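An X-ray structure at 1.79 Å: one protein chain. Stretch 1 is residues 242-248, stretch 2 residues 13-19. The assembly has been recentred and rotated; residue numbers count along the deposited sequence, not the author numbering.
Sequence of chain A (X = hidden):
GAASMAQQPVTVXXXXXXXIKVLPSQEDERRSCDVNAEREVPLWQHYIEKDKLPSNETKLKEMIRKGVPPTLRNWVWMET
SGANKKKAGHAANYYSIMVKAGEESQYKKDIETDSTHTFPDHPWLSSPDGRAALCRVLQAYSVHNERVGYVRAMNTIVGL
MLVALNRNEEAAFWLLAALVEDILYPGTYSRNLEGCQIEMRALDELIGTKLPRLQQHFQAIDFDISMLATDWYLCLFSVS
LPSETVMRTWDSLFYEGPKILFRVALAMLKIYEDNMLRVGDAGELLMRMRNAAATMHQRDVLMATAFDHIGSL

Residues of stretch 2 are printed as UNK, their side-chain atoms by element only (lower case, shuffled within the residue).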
# COMPACT_ATOMS: atom_id res chain seq x y z
N PRO A 242 5.89 0.24 8.05
CA PRO A 242 4.90 -0.06 9.08
C PRO A 242 3.50 0.06 8.54
O PRO A 242 3.26 0.91 7.71
CB PRO A 242 5.16 1.00 10.14
CG PRO A 242 6.61 1.30 10.00
CD PRO A 242 6.85 1.25 8.52
N SER A 243 2.60 -0.77 9.00
CA SER A 243 1.29 -0.86 8.36
C SER A 243 0.49 0.46 8.34
O SER A 243 -0.20 0.75 7.37
CB SER A 243 0.46 -1.96 9.06
OG SER A 243 -0.08 -1.47 10.26
N GLU A 244 0.59 1.28 9.38
CA GLU A 244 -0.21 2.51 9.39
C GLU A 244 0.39 3.51 8.40
O GLU A 244 -0.32 4.35 7.84
CB GLU A 244 -0.30 3.10 10.79
CG GLU A 244 -0.95 2.19 11.76
CD GLU A 244 -1.09 2.78 13.11
OE1 GLU A 244 -1.72 3.84 13.23
OE2 GLU A 244 -0.53 2.18 14.07
N THR A 245 1.69 3.38 8.16
CA THR A 245 2.35 4.27 7.20
C THR A 245 1.93 3.83 5.79
O THR A 245 1.62 4.67 4.93
CB THR A 245 3.84 4.23 7.37
OG1 THR A 245 4.11 4.65 8.71
CG2 THR A 245 4.53 5.13 6.43
N VAL A 246 1.92 2.52 5.58
CA VAL A 246 1.47 1.97 4.30
C VAL A 246 0.08 2.49 3.95
O VAL A 246 -0.16 2.93 2.82
CB VAL A 246 1.43 0.42 4.30
CG1 VAL A 246 0.88 -0.11 2.97
CG2 VAL A 246 2.79 -0.19 4.55
N MET A 247 -0.84 2.46 4.92
CA MET A 247 -2.24 2.81 4.62
C MET A 247 -2.38 4.26 4.21
O MET A 247 -3.27 4.61 3.43
CB MET A 247 -3.16 2.55 5.82
CG MET A 247 -3.02 1.22 6.44
SD MET A 247 -3.48 -0.08 5.33
CE MET A 247 -3.33 -1.45 6.51
N ARG A 248 -1.49 5.13 4.69
CA ARG A 248 -1.54 6.50 4.23
C ARG A 248 -1.13 6.62 2.77
O ARG A 248 -1.69 7.43 2.00
CB ARG A 248 -0.65 7.39 5.08
CG ARG A 248 -1.23 7.70 6.44
CD ARG A 248 -2.33 8.76 6.35
NE ARG A 248 -1.86 10.00 5.74
CZ ARG A 248 -1.17 10.93 6.40
NH1 ARG A 248 -0.91 10.78 7.70
NH2 ARG A 248 -0.78 12.03 5.77
N UNK A 13 2.38 -3.40 19.66
CA UNK A 13 1.78 -3.57 18.35
C UNK A 13 1.27 -2.22 17.82
O UNK A 13 1.06 -1.25 18.60
n UNK A 13 -1.51 -3.33 18.85
c UNK A 13 -0.48 -4.14 19.29
c UNK A 13 -2.35 -3.11 19.84
n UNK A 13 -1.91 -3.76 20.91
c UNK A 13 -0.75 -4.41 20.59
c UNK A 13 0.65 -4.58 18.41
N UNK A 14 1.04 -2.18 16.52
CA UNK A 14 0.43 -1.01 15.90
C UNK A 14 -1.10 -1.13 15.86
O UNK A 14 -1.67 -2.06 16.43
o UNK A 14 -0.23 -2.64 13.68
c UNK A 14 1.02 -0.75 14.49
o UNK A 14 1.46 -1.81 12.48
c UNK A 14 0.72 -1.82 13.49
N UNK A 15 -1.74 -0.19 15.18
CA UNK A 15 -3.19 -0.08 15.26
C UNK A 15 -3.82 -1.33 14.72
O UNK A 15 -4.83 -1.80 15.22
c UNK A 15 -3.68 1.14 14.47
c UNK A 15 -5.85 1.34 15.66
c UNK A 15 -5.20 1.20 14.27
c UNK A 15 -5.58 2.34 13.34
N UNK A 16 -3.19 -1.87 13.71
CA UNK A 16 -3.76 -3.01 12.99
C UNK A 16 -3.32 -4.35 13.57
O UNK A 16 -3.65 -5.41 13.02
o UNK A 16 -6.10 1.32 9.00
c UNK A 16 -5.46 0.27 9.60
c UNK A 16 -4.09 -1.78 10.85
c UNK A 16 -3.45 -0.60 10.52
c UNK A 16 -4.14 0.41 9.89
c UNK A 16 -6.13 -0.89 9.94
c UNK A 16 -5.44 -1.91 10.57
c UNK A 16 -3.34 -2.88 11.54
N UNK A 17 -2.60 -4.30 14.69
CA UNK A 17 -2.21 -5.51 15.40
C UNK A 17 -0.86 -6.11 15.04
O UNK A 17 -0.55 -7.21 15.51
N UNK A 18 -0.06 -5.44 14.21
CA UNK A 18 1.27 -5.96 13.86
C UNK A 18 2.22 -5.59 14.95
O UNK A 18 2.15 -4.46 15.46
c UNK A 18 1.26 -6.91 10.65
c UNK A 18 0.97 -5.75 11.34
c UNK A 18 0.49 -7.27 9.56
c UNK A 18 -0.86 -5.33 9.87
c UNK A 18 -0.10 -4.98 10.93
c UNK A 18 1.78 -5.35 12.54
c UNK A 18 -0.57 -6.47 9.17
N UNK A 19 3.09 -6.53 15.36
CA UNK A 19 4.12 -6.13 16.32
C UNK A 19 5.08 -5.16 15.69
O UNK A 19 5.41 -5.33 14.51
c UNK A 19 4.84 -7.45 16.64
c UNK A 19 3.12 -7.98 15.09
c UNK A 19 3.94 -8.51 16.24
O HOH W 1 2.25 0.87 11.74
O HOH W 2 3.36 -2.86 10.51

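Position 13 carries six side-chain atoms, one carbon followed by a five-membered ring of three carbons and two nitrogens. The ring stays out of reach of the helix at 243-248, and only histidine has this composition. One ring nitrogen lies 2.7 Å from the backbone O of position 14 and donates a hydrogen bond to it; in His13 this atom is ND1.

Position 14 has two carbons, the second bearing two oxygens, the short carboxylate of aspartate. One oxygen accepts a hydrogen bond from Ser243 OG at 2.7 Å, and this atom is OD2 of Asp14. The other, OD1, turns back to its own loop, accepting a hydrogen bond from the backbone N of position 18 at 2.9 Å and a weak one from N of position 16 at 3.1 Å.

Position 15 shows four carbons forked at the second, which identifies leucine. The contact with the helix is made close to the backbone: Leu15 N donates to Glu244 OE2 at 2.9 Å, and Leu15 CB lies 3.3 Å from the same oxygen.

At position 16 one carbon leads to a six-carbon ring bearing a single oxygen, hence tyrosine. Met247 CE sits over one face of the Tyr16 ring, 4.0 Å from its centroid, in a CH-pi contact, while Ser243 OG approaches the ring edge, 3.5 Å from Tyr16 CD2.

Position 17 has no side-chain atoms and is glycine. Its phi/psi of 92/7 would jam a CB against the carbonyl O of Tyr16. Gly17 closes a type I turn begun at Asp14, its N donating to Asp14 O at 3.0 Å.

Position 18 has one carbon and a six-carbon ring without oxygen, so it is phenylalanine. Phe18 CD2 packs 3.6 Å from Ser243 OG, and Phe18 O accepts a hydrogen bond from Asp14 N at 2.7 Å.

At position 19 three carbons close a ring onto the backbone N, the mark of proline; Pro19 does not reach the helix.

The contact centres on the first turn of the helix, where backbone NH groups lack partners within the helix. Asp14 OD2 reaches two of them through water: water 2 accepts from Ser243 N (2.7 Å) and donates to Asp14 OD2 (2.9 Å), and water 1 likewise links Glu244 N to Asp14 OD2, both at 2.9 Å. The carboxylate thus joins the turn to the helix start, Glu244 returns a bond to the loop backbone, and Met247 against Tyr16 adds an apolar patch one turn along.

Stretch 2 13-19: HDLYGFP
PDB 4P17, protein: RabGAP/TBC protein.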